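GTP binding regulator (Thermotoga maritima, PDB 1VR8) is of unknown function but has a fold similar to the Ran-binding protein Mog1p, consistent with a possible role as a GTP-binding regulator. Local coordinates at residues V51-T56 and P60-V65; F24-R29 and E127-H132; K76-R81 and L117-G122. All coordinates share one frame; numbering follows the deposited sequence.

Contact 1 of 3, residues V51-T56 and P60-V65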
loop_
_atom_site.group_PDB
_atom_site.type_symbol
_atom_site.label_atom_id
_atom_site.label_comp_id
_atom_site.label_asym_id
_atom_site.label_seq_id
_atom_site.Cartn_x
_atom_site.Cartn_y
_atom_site.Cartn_z
ATOM N N VAL A 51 0.796 9.698 1.999
ATOM C CA VAL A 51 -0.276 8.980 2.648
ATOM C C VAL A 51 -1.615 9.655 2.292
ATOM O O VAL A 51 -1.734 10.884 2.333
ATOM C CB VAL A 51 -0.104 8.882 4.177
ATOM C CG1 VAL A 51 0.003 10.239 4.808
ATOM C CG2 VAL A 51 -1.263 8.105 4.800
ATOM N N ALA A 52 -2.592 8.817 1.971
ATOM C CA ALA A 52 -3.944 9.217 1.653
ATOM C C ALA A 52 -4.903 8.563 2.596
ATOM O O ALA A 52 -4.664 7.420 3.057
ATOM C CB ALA A 52 -4.263 8.818 0.208
ATOM N N VAL A 53 -5.954 9.287 2.964
ATOM C CA VAL A 53 -7.039 8.743 3.758
ATOM C C VAL A 53 -8.294 8.647 2.903
ATOM O O VAL A 53 -8.710 9.631 2.272
ATOM C CB VAL A 53 -7.332 9.602 5.011
ATOM C CG1 VAL A 53 -8.438 8.964 5.858
ATOM C CG2 VAL A 53 -6.098 9.780 5.846
ATOM N N PHE A 54 -8.878 7.458 2.892
ATOM C CA PHE A 54 -10.132 7.210 2.200
ATOM C C PHE A 54 -11.192 6.958 3.241
ATOM O O PHE A 54 -11.016 6.135 4.136
ATOM C CB PHE A 54 -10.010 5.997 1.302
ATOM C CG PHE A 54 -9.124 6.201 0.124
ATOM C CD1 PHE A 54 -7.763 6.000 0.221
ATOM C CD2 PHE A 54 -9.666 6.549 -1.098
ATOM C CE1 PHE A 54 -6.952 6.190 -0.839
ATOM C CE2 PHE A 54 -8.875 6.721 -2.186
ATOM C CZ PHE A 54 -7.518 6.561 -2.080
ATOM N N GLU A 55 -12.305 7.660 3.119
ATOM C CA GLU A 55 -13.475 7.381 3.942
ATOM C C GLU A 55 -14.260 6.246 3.320
ATOM O O GLU A 55 -14.555 6.271 2.132
ATOM C CB GLU A 55 -14.353 8.609 4.032
ATOM C CG GLU A 55 -13.691 9.832 4.609
ATOM C CD GLU A 55 -13.144 9.651 6.015
ATOM O OE1 GLU A 55 -13.698 8.835 6.804
ATOM O OE2 GLU A 55 -12.141 10.353 6.337
ATOM N N THR A 56 -14.591 5.241 4.122
ATOM C CA THR A 56 -15.256 4.042 3.619
ATOM C C THR A 56 -16.411 3.778 4.563
ATOM O O THR A 56 -16.555 4.440 5.589
ATOM C CB THR A 56 -14.333 2.796 3.550
ATOM O OG1 THR A 56 -14.160 2.222 4.859
ATOM C CG2 THR A 56 -13.001 3.091 2.991
ATOM N N PRO A 60 -12.312 5.241 8.332
ATOM C CA PRO A 60 -11.203 5.716 7.516
ATOM C C PRO A 60 -10.127 4.644 7.360
ATOM O O PRO A 60 -9.818 3.919 8.308
ATOM C CB PRO A 60 -10.694 6.921 8.296
ATOM C CG PRO A 60 -11.034 6.651 9.720
ATOM C CD PRO A 60 -12.300 5.815 9.691
ATOM N N VAL A 61 -9.587 4.560 6.156
ATOM C CA VAL A 61 -8.492 3.676 5.822
ATOM C C VAL A 61 -7.328 4.510 5.265
ATOM O O VAL A 61 -7.527 5.442 4.480
ATOM C CB VAL A 61 -8.954 2.631 4.787
ATOM C CG1 VAL A 61 -7.800 1.783 4.349
ATOM C CG2 VAL A 61 -10.059 1.746 5.402
ATOM N N PHE A 62 -6.116 4.204 5.711
ATOM C CA PHE A 62 -4.933 4.942 5.324
ATOM C C PHE A 62 -4.141 4.146 4.300
ATOM O O PHE A 62 -3.900 2.958 4.467
ATOM C CB PHE A 62 -4.040 5.203 6.540
ATOM C CG PHE A 62 -4.654 6.094 7.593
ATOM C CD1 PHE A 62 -5.700 5.631 8.384
ATOM C CD2 PHE A 62 -4.168 7.371 7.813
ATOM C CE1 PHE A 62 -6.259 6.433 9.346
ATOM C CE2 PHE A 62 -4.740 8.192 8.789
ATOM C CZ PHE A 62 -5.764 7.735 9.543
ATOM N N LEU A 63 -3.746 4.809 3.229
ATOM C CA LEU A 63 -2.910 4.219 2.211
ATOM C C LEU A 63 -1.619 5.015 2.105
ATOM O O LEU A 63 -1.640 6.210 1.813
ATOM C CB LEU A 63 -3.614 4.222 0.880
ATOM C CG LEU A 63 -2.758 3.812 -0.317
ATOM C CD1 LEU A 63 -2.563 2.327 -0.271
ATOM C CD2 LEU A 63 -3.396 4.224 -1.617
ATOM N N TYR A 64 -0.517 4.337 2.348
ATOM C CA TYR A 64 0.843 4.876 2.202
ATOM C C TYR A 64 1.418 4.343 0.907
ATOM O O TYR A 64 1.323 3.141 0.615
ATOM C CB TYR A 64 1.734 4.466 3.365
ATOM C CG TYR A 64 1.250 4.923 4.726
ATOM C CD1 TYR A 64 0.227 4.252 5.390
ATOM C CD2 TYR A 64 1.822 6.002 5.353
ATOM C CE1 TYR A 64 -0.216 4.678 6.617
ATOM C CE2 TYR A 64 1.382 6.440 6.604
ATOM C CZ TYR A 64 0.368 5.758 7.235
ATOM O OH TYR A 64 -0.102 6.185 8.467
ATOM N N VAL A 65 1.993 5.242 0.129
ATOM C CA VAL A 65 2.542 4.872 -1.165
ATOM C C VAL A 65 3.960 5.401 -1.331
ATOM O O VAL A 65 4.240 6.575 -1.052
ATOM C CB VAL A 65 1.780 5.509 -2.339
ATOM C CG1 VAL A 65 2.220 4.847 -3.665
ATOM C CG2 VAL A 65 0.294 5.468 -2.108
#
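V51 lays its CG2 methyl over the face of the Y64 ring, 3.6 Å from V51 CG2 to the ring centroid and 13° off the ring normal, a CH-pi contact near the middle of the ring. The V51 torsion explains it: CG2 stands opposite the backbone N, and that branch is the one carried over the tyrosine. The same methyl also meets the F62 ring, there at its edge, at 4.2 Å from V51 CG2 to F62 CD2. V53 approaches F62 from the other strand, with V53 CG2 3.6 Å from F62 CE2, the two side chains lying alongside and pointing the same way, while its CG1 packs against P60 CB.

On the reverse face F54 and L63 also run side by side, with F54 CE1 4.1 Å from L63 CD2. Two hydrogen-bonded pairs hold this antiparallel hairpin in register. A52 and L63 bond both ways, the A52 N to L63 O link measuring 2.8 Å, and F54 and V61 do the same, with F54 N to V61 O at 2.9 Å; all four N-H angles lie close to straight.

Y64 OH bonds E121 OE2. An alanine in place of Y64 would probably leave V51 CG2 without the ring beneath it and E121 OE2 without the tyrosine hydroxyl.

Outward, strand 32-39 pairs with strand 45-56 through backbone bonds such as V51 with K37, and strand 116-122 flanks strand 59-67, where V61 and L63 touch V120. Helix 19-24 packs on A52 through I23, and helix 126-138 brings F129 against F54.

Contact 2 of 3, residues F24-R29 and E127-H132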
loop_
_atom_site.group_PDB
_atom_site.type_symbol
_atom_site.label_atom_id
_atom_site.label_comp_id
_atom_site.label_asym_id
_atom_site.label_seq_id
_atom_site.Cartn_x
_atom_site.Cartn_y
_atom_site.Cartn_z
ATOM N N PHE A 24 -5.194 8.694 -6.747
ATOM C CA PHE A 24 -6.456 9.278 -7.198
ATOM C C PHE A 24 -7.315 8.298 -7.975
ATOM O O PHE A 24 -8.539 8.357 -7.917
ATOM C CB PHE A 24 -6.205 10.529 -8.038
ATOM C CG PHE A 24 -5.520 11.653 -7.281
ATOM C CD1 PHE A 24 -6.042 12.131 -6.100
ATOM C CD2 PHE A 24 -4.376 12.254 -7.789
ATOM C CE1 PHE A 24 -5.422 13.151 -5.390
ATOM C CE2 PHE A 24 -3.735 13.302 -7.075
ATOM C CZ PHE A 24 -4.269 13.738 -5.884
ATOM N N VAL A 25 -6.688 7.341 -8.660
ATOM C CA VAL A 25 -7.449 6.356 -9.423
ATOM C C VAL A 25 -8.264 5.391 -8.532
ATOM O O VAL A 25 -9.167 4.704 -8.986
ATOM C CB VAL A 25 -6.481 5.584 -10.373
ATOM C CG1 VAL A 25 -5.674 4.603 -9.607
ATOM C CG2 VAL A 25 -7.211 4.956 -11.507
ATOM N N LEU A 26 -7.947 5.362 -7.238
ATOM C CA LEU A 26 -8.641 4.454 -6.313
ATOM C C LEU A 26 -9.971 4.988 -5.804
ATOM O O LEU A 26 -10.741 4.254 -5.190
ATOM C CB LEU A 26 -7.754 4.153 -5.114
ATOM C CG LEU A 26 -6.444 3.494 -5.491
ATOM C CD1 LEU A 26 -5.569 3.410 -4.266
ATOM C CD2 LEU A 26 -6.715 2.127 -6.089
ATOM N N GLU A 27 -10.247 6.266 -6.012
ATOM C CA GLU A 27 -11.446 6.854 -5.477
ATOM C C GLU A 27 -12.688 6.284 -6.198
ATOM O O GLU A 27 -12.687 6.053 -7.411
ATOM C CB GLU A 27 -11.331 8.409 -5.519
ATOM C CG GLU A 27 -12.435 9.090 -4.820
ATOM C CD GLU A 27 -12.189 10.563 -4.584
ATOM O OE1 GLU A 27 -11.445 11.208 -5.404
ATOM O OE2 GLU A 27 -12.796 11.062 -3.620
ATOM N N THR A 28 -13.756 6.004 -5.448
ATOM C CA THR A 28 -15.046 5.680 -6.026
ATOM C C THR A 28 -16.082 6.329 -5.117
ATOM O O THR A 28 -15.726 6.949 -4.115
ATOM C CB THR A 28 -15.349 4.164 -6.067
ATOM O OG1 THR A 28 -15.563 3.688 -4.743
ATOM C CG2 THR A 28 -14.228 3.345 -6.708
ATOM N N ARG A 29 -17.356 6.144 -5.420
ATOM C CA ARG A 29 -18.387 6.652 -4.515
ATOM C C ARG A 29 -18.335 5.979 -3.139
ATOM O O ARG A 29 -18.809 6.552 -2.182
ATOM C CB ARG A 29 -19.779 6.515 -5.141
ATOM C CG ARG A 29 -20.379 5.118 -5.073
ATOM N N GLU A 127 -8.976 -5.198 4.757
ATOM C CA GLU A 127 -8.931 -6.283 3.737
ATOM C C GLU A 127 -9.781 -5.927 2.483
ATOM O O GLU A 127 -9.378 -6.161 1.340
ATOM C CB GLU A 127 -9.344 -7.614 4.355
ATOM C CG GLU A 127 -8.278 -8.158 5.336
ATOM N N GLU A 128 -10.933 -5.325 2.727
ATOM C CA GLU A 128 -11.839 -4.894 1.656
ATOM C C GLU A 128 -11.197 -3.822 0.790
ATOM O O GLU A 128 -11.281 -3.854 -0.431
ATOM C CB GLU A 128 -13.145 -4.408 2.268
ATOM C CG GLU A 128 -13.998 -5.521 2.938
ATOM C CD GLU A 128 -13.600 -5.883 4.388
ATOM O OE1 GLU A 128 -12.643 -5.303 4.987
ATOM O OE2 GLU A 128 -14.266 -6.800 4.937
ATOM N N PHE A 129 -10.547 -2.858 1.431
ATOM C CA PHE A 129 -9.837 -1.811 0.692
ATOM C C PHE A 129 -8.670 -2.388 -0.102
ATOM O O PHE A 129 -8.460 -2.037 -1.261
ATOM C CB PHE A 129 -9.350 -0.709 1.621
ATOM C CG PHE A 129 -8.826 0.469 0.880
ATOM C CD1 PHE A 129 -9.702 1.363 0.299
ATOM C CD2 PHE A 129 -7.486 0.640 0.709
ATOM C CE1 PHE A 129 -9.215 2.445 -0.467
ATOM C CE2 PHE A 129 -6.991 1.733 -0.019
ATOM C CZ PHE A 129 -7.871 2.622 -0.592
ATOM N N VAL A 130 -7.907 -3.294 0.513
ATOM C CA VAL A 130 -6.763 -3.911 -0.202
ATOM C C VAL A 130 -7.271 -4.617 -1.452
ATOM O O VAL A 130 -6.692 -4.447 -2.522
ATOM C CB VAL A 130 -6.003 -4.902 0.690
ATOM C CG1 VAL A 130 -5.001 -5.693 -0.115
ATOM C CG2 VAL A 130 -5.247 -4.125 1.785
ATOM N N LYS A 131 -8.369 -5.356 -1.338
ATOM C CA LYS A 131 -8.944 -6.065 -2.477
ATOM C C LYS A 131 -9.362 -5.092 -3.585
ATOM O O LYS A 131 -9.174 -5.352 -4.768
ATOM C CB LYS A 131 -10.134 -6.923 -2.055
ATOM C CG LYS A 131 -10.559 -7.940 -3.077
ATOM C CD LYS A 131 -9.370 -8.797 -3.588
ATOM C CE LYS A 131 -9.839 -10.121 -4.229
ATOM N NZ LYS A 131 -8.733 -10.973 -4.800
ATOM N N HIS A 132 -9.938 -3.966 -3.179
ATOM C CA HIS A 132 -10.237 -2.873 -4.123
ATOM C C HIS A 132 -8.969 -2.402 -4.859
ATOM O O HIS A 132 -8.953 -2.292 -6.086
ATOM C CB HIS A 132 -10.918 -1.710 -3.408
ATOM C CG HIS A 132 -11.074 -0.481 -4.265
ATOM N ND1 HIS A 132 -11.870 -0.446 -5.387
ATOM C CD2 HIS A 132 -10.538 0.752 -4.148
ATOM C CE1 HIS A 132 -11.808 0.757 -5.935
ATOM N NE2 HIS A 132 -11.010 1.509 -5.198
#
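H132, L26 and F129 join the loop after helix 19-24 to helix 126-138, which packs on one side of the antiparallel sheet in this Mog1p-like fold. H132 has the most surface buried here. Its CG lies anti to the backbone N (chi1 172°), which carries the imidazole from the helix toward the loop, and NE2 donates to the backbone carbonyl of L26, with H132 NE2 2.8 Å from L26 O. The acceptor lies near the ring plane and the N-H angle is 160°, so the imidazole meets the carbonyl at its edge. This bond and the Y31 ring stacked on the imidazole are likely to fix its rotation. The other ring nitrogen, ND1, bonds a glycerol molecule, probably from the crystallisation liquor.

L26 is the third residue of the type I turn F24-E27, and its side chain points at the helix. There CD1 approaches the F129 ring obliquely, with L26 CD1 4.4 Å from F129 CZ, while V133, V136 and Y137 of the same helix also touch the leucine. T28 adds a smaller van der Waals contact from the direction opposite to the histidine: its methyl T28 CG2 comes to 3.6 Å from H132 CE1.

Contact 3 of 3, residues K76-R81 and L117-G122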
loop_
_atom_site.group_PDB
_atom_site.type_symbol
_atom_site.label_atom_id
_atom_site.label_comp_id
_atom_site.label_asym_id
_atom_site.label_seq_id
_atom_site.Cartn_x
_atom_site.Cartn_y
_atom_site.Cartn_z
ATOM N N LYS A 76 11.551 -4.304 3.637
ATOM C CA LYS A 76 12.264 -5.123 4.600
ATOM C C LYS A 76 12.496 -4.396 5.926
ATOM O O LYS A 76 12.377 -5.007 6.969
ATOM C CB LYS A 76 13.577 -5.638 4.025
ATOM C CG LYS A 76 13.350 -6.845 3.132
ATOM C CD LYS A 76 14.611 -7.598 2.822
ATOM C CE LYS A 76 14.291 -8.999 2.278
ATOM N N LYS A 77 12.821 -3.098 5.883
ATOM C CA LYS A 77 12.967 -2.323 7.115
ATOM C C LYS A 77 11.646 -2.268 7.872
ATOM O O LYS A 77 11.642 -2.357 9.097
ATOM C CB LYS A 77 13.468 -0.907 6.822
ATOM C CG LYS A 77 14.963 -0.832 6.634
ATOM C CD LYS A 77 15.422 0.508 6.052
ATOM N N LEU A 78 10.533 -2.148 7.149
ATOM C CA LEU A 78 9.204 -2.104 7.766
ATOM C C LEU A 78 8.885 -3.416 8.436
ATOM O O LEU A 78 8.368 -3.460 9.559
ATOM C CB LEU A 78 8.113 -1.826 6.739
ATOM C CG LEU A 78 8.052 -0.431 6.136
ATOM C CD1 LEU A 78 7.046 -0.440 4.978
ATOM C CD2 LEU A 78 7.676 0.575 7.185
ATOM N N ASN A 79 9.169 -4.491 7.724
ATOM C CA ASN A 79 8.866 -5.825 8.208
ATOM C C ASN A 79 9.686 -6.137 9.455
ATOM O O ASN A 79 9.212 -6.840 10.341
ATOM C CB ASN A 79 9.126 -6.846 7.095
ATOM C CG ASN A 79 8.657 -8.219 7.468
ATOM O OD1 ASN A 79 7.525 -8.382 7.943
ATOM N ND2 ASN A 79 9.527 -9.216 7.299
ATOM N N GLY A 80 10.899 -5.583 9.540
ATOM C CA GLY A 80 11.761 -5.736 10.724
ATOM C C GLY A 80 11.504 -4.806 11.921
ATOM O O GLY A 80 12.128 -4.961 12.968
ATOM N N ARG A 81 10.583 -3.853 11.795
ATOM C CA ARG A 81 10.376 -2.848 12.845
ATOM C C ARG A 81 9.498 -3.357 14.018
ATOM O O ARG A 81 8.357 -3.798 13.835
ATOM C CB ARG A 81 9.839 -1.534 12.238
ATOM C CG ARG A 81 8.321 -1.382 12.194
ATOM C CD ARG A 81 7.891 -0.121 11.450
ATOM N NE ARG A 81 6.905 0.643 12.220
ATOM C CZ ARG A 81 7.190 1.612 13.096
ATOM N NH1 ARG A 81 8.448 1.980 13.334
ATOM N NH2 ARG A 81 6.201 2.225 13.749
ATOM N N LEU A 117 5.780 0.353 -3.362
ATOM C CA LEU A 117 5.523 -0.157 -2.016
ATOM C C LEU A 117 4.237 0.493 -1.532
ATOM O O LEU A 117 4.102 1.710 -1.608
ATOM C CB LEU A 117 6.675 0.187 -1.094
ATOM C CG LEU A 117 6.419 0.140 0.417
ATOM C CD1 LEU A 117 6.074 -1.228 0.900
ATOM C CD2 LEU A 117 7.657 0.676 1.114
ATOM N N PHE A 118 3.314 -0.323 -1.036
ATOM C CA PHE A 118 2.030 0.150 -0.460
ATOM C C PHE A 118 1.884 -0.335 0.956
ATOM O O PHE A 118 2.280 -1.466 1.266
ATOM C CB PHE A 118 0.860 -0.397 -1.288
ATOM C CG PHE A 118 0.814 0.158 -2.695
ATOM C CD1 PHE A 118 0.257 1.407 -2.929
ATOM C CD2 PHE A 118 1.381 -0.516 -3.739
ATOM C CE1 PHE A 118 0.233 1.944 -4.186
ATOM C CE2 PHE A 118 1.384 0.030 -5.019
ATOM C CZ PHE A 118 0.806 1.258 -5.233
ATOM N N ILE A 119 1.278 0.489 1.805
ATOM C CA ILE A 119 0.853 0.062 3.118
ATOM C C ILE A 119 -0.600 0.510 3.258
ATOM O O ILE A 119 -0.933 1.691 2.998
ATOM C CB ILE A 119 1.663 0.703 4.261
ATOM C CG1 ILE A 119 3.185 0.512 4.058
ATOM C CG2 ILE A 119 1.187 0.097 5.593
ATOM C CD1 ILE A 119 4.013 1.416 4.930
ATOM N N VAL A 120 -1.461 -0.409 3.661
ATOM C CA VAL A 120 -2.828 -0.061 4.002
ATOM C C VAL A 120 -3.046 -0.336 5.485
ATOM O O VAL A 120 -2.726 -1.425 5.986
ATOM C CB VAL A 120 -3.830 -0.865 3.175
ATOM C CG1 VAL A 120 -5.277 -0.559 3.584
ATOM C CG2 VAL A 120 -3.660 -0.554 1.741
ATOM N N GLU A 121 -3.583 0.641 6.195
ATOM C CA GLU A 121 -3.853 0.474 7.613
ATOM C C GLU A 121 -5.176 1.069 8.015
ATOM O O GLU A 121 -5.648 2.042 7.434
ATOM C CB GLU A 121 -2.708 0.990 8.490
ATOM C CG GLU A 121 -2.418 2.411 8.425
ATOM C CD GLU A 121 -1.359 2.895 9.461
ATOM O OE1 GLU A 121 -0.483 2.077 9.835
ATOM O OE2 GLU A 121 -1.421 4.117 9.825
ATOM N N GLY A 122 -5.789 0.471 9.022
ATOM C CA GLY A 122 -7.052 1.004 9.524
ATOM C C GLY A 122 -7.653 0.080 10.555
ATOM O O GLY A 122 -7.276 -1.089 10.654
#
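L78 meets L117 and I119 where helix 71-79 packs against the antiparallel sheet of this Mog1p-like alpha+beta fold, on the face away from helix 126-138. The first shell is entirely aliphatic. A single methyl of the leucine, CD1, serves both strand residues, and L78 CD1 is 4.1 Å from L117 CD2. In both pairs the side chains meet tip to tip, so the helix and strand are spaced by two extended side chains, and the closest CA atoms, L78 CA and I119 CA, are 9.8 Å apart.

L78 has CG opposite its carbonyl carbon (chi1 -70°) and an extended chi2, which sends CD1 out from the helix toward the strand. L117 and I119 sit two residues apart in the strand, so both point to the helix side, whereas F118 between them points away and meets W111 and Y137.

All three contact residues are buried. V45 of strand 45-56 also touches L78, and M47 of the same strand touches both L117 and I119, while I108 and A110 of strand 106-113 bear on I119. The strand is positioned by backbone bonds to both neighbours: L117 with Y66 and I119 with Y64 on one edge, F118 with W111 and V120 with V109 on the other. The closer of the two contacts made by the leucine methyl is L78 CD1 to I119 CD1, 3.6 Å.

Contacts 1 and 3 share the sheet, since strand 59-67 of contact 1 neighbours strand 116-122 of contact 3, and a probable hydrogen bond from Y64 N to I119 O (2.8 Å) joins them. Contact 2 adds a helix and loop on the face bearing F54, V61 and L63, where F129 and L26 pack on those residues. Contact 3 lies on the other face of the sheet, and the centres of contacts 2 and 3 are about 18 Å apart. Contact 3 is fully buried and purely aliphatic; contacts 1 and 2 are partly buried. Contact 1 combines a backbone ladder with aromatic packing, whereas contact 2 joins a single side-chain-to-backbone hydrogen bond to modest packing.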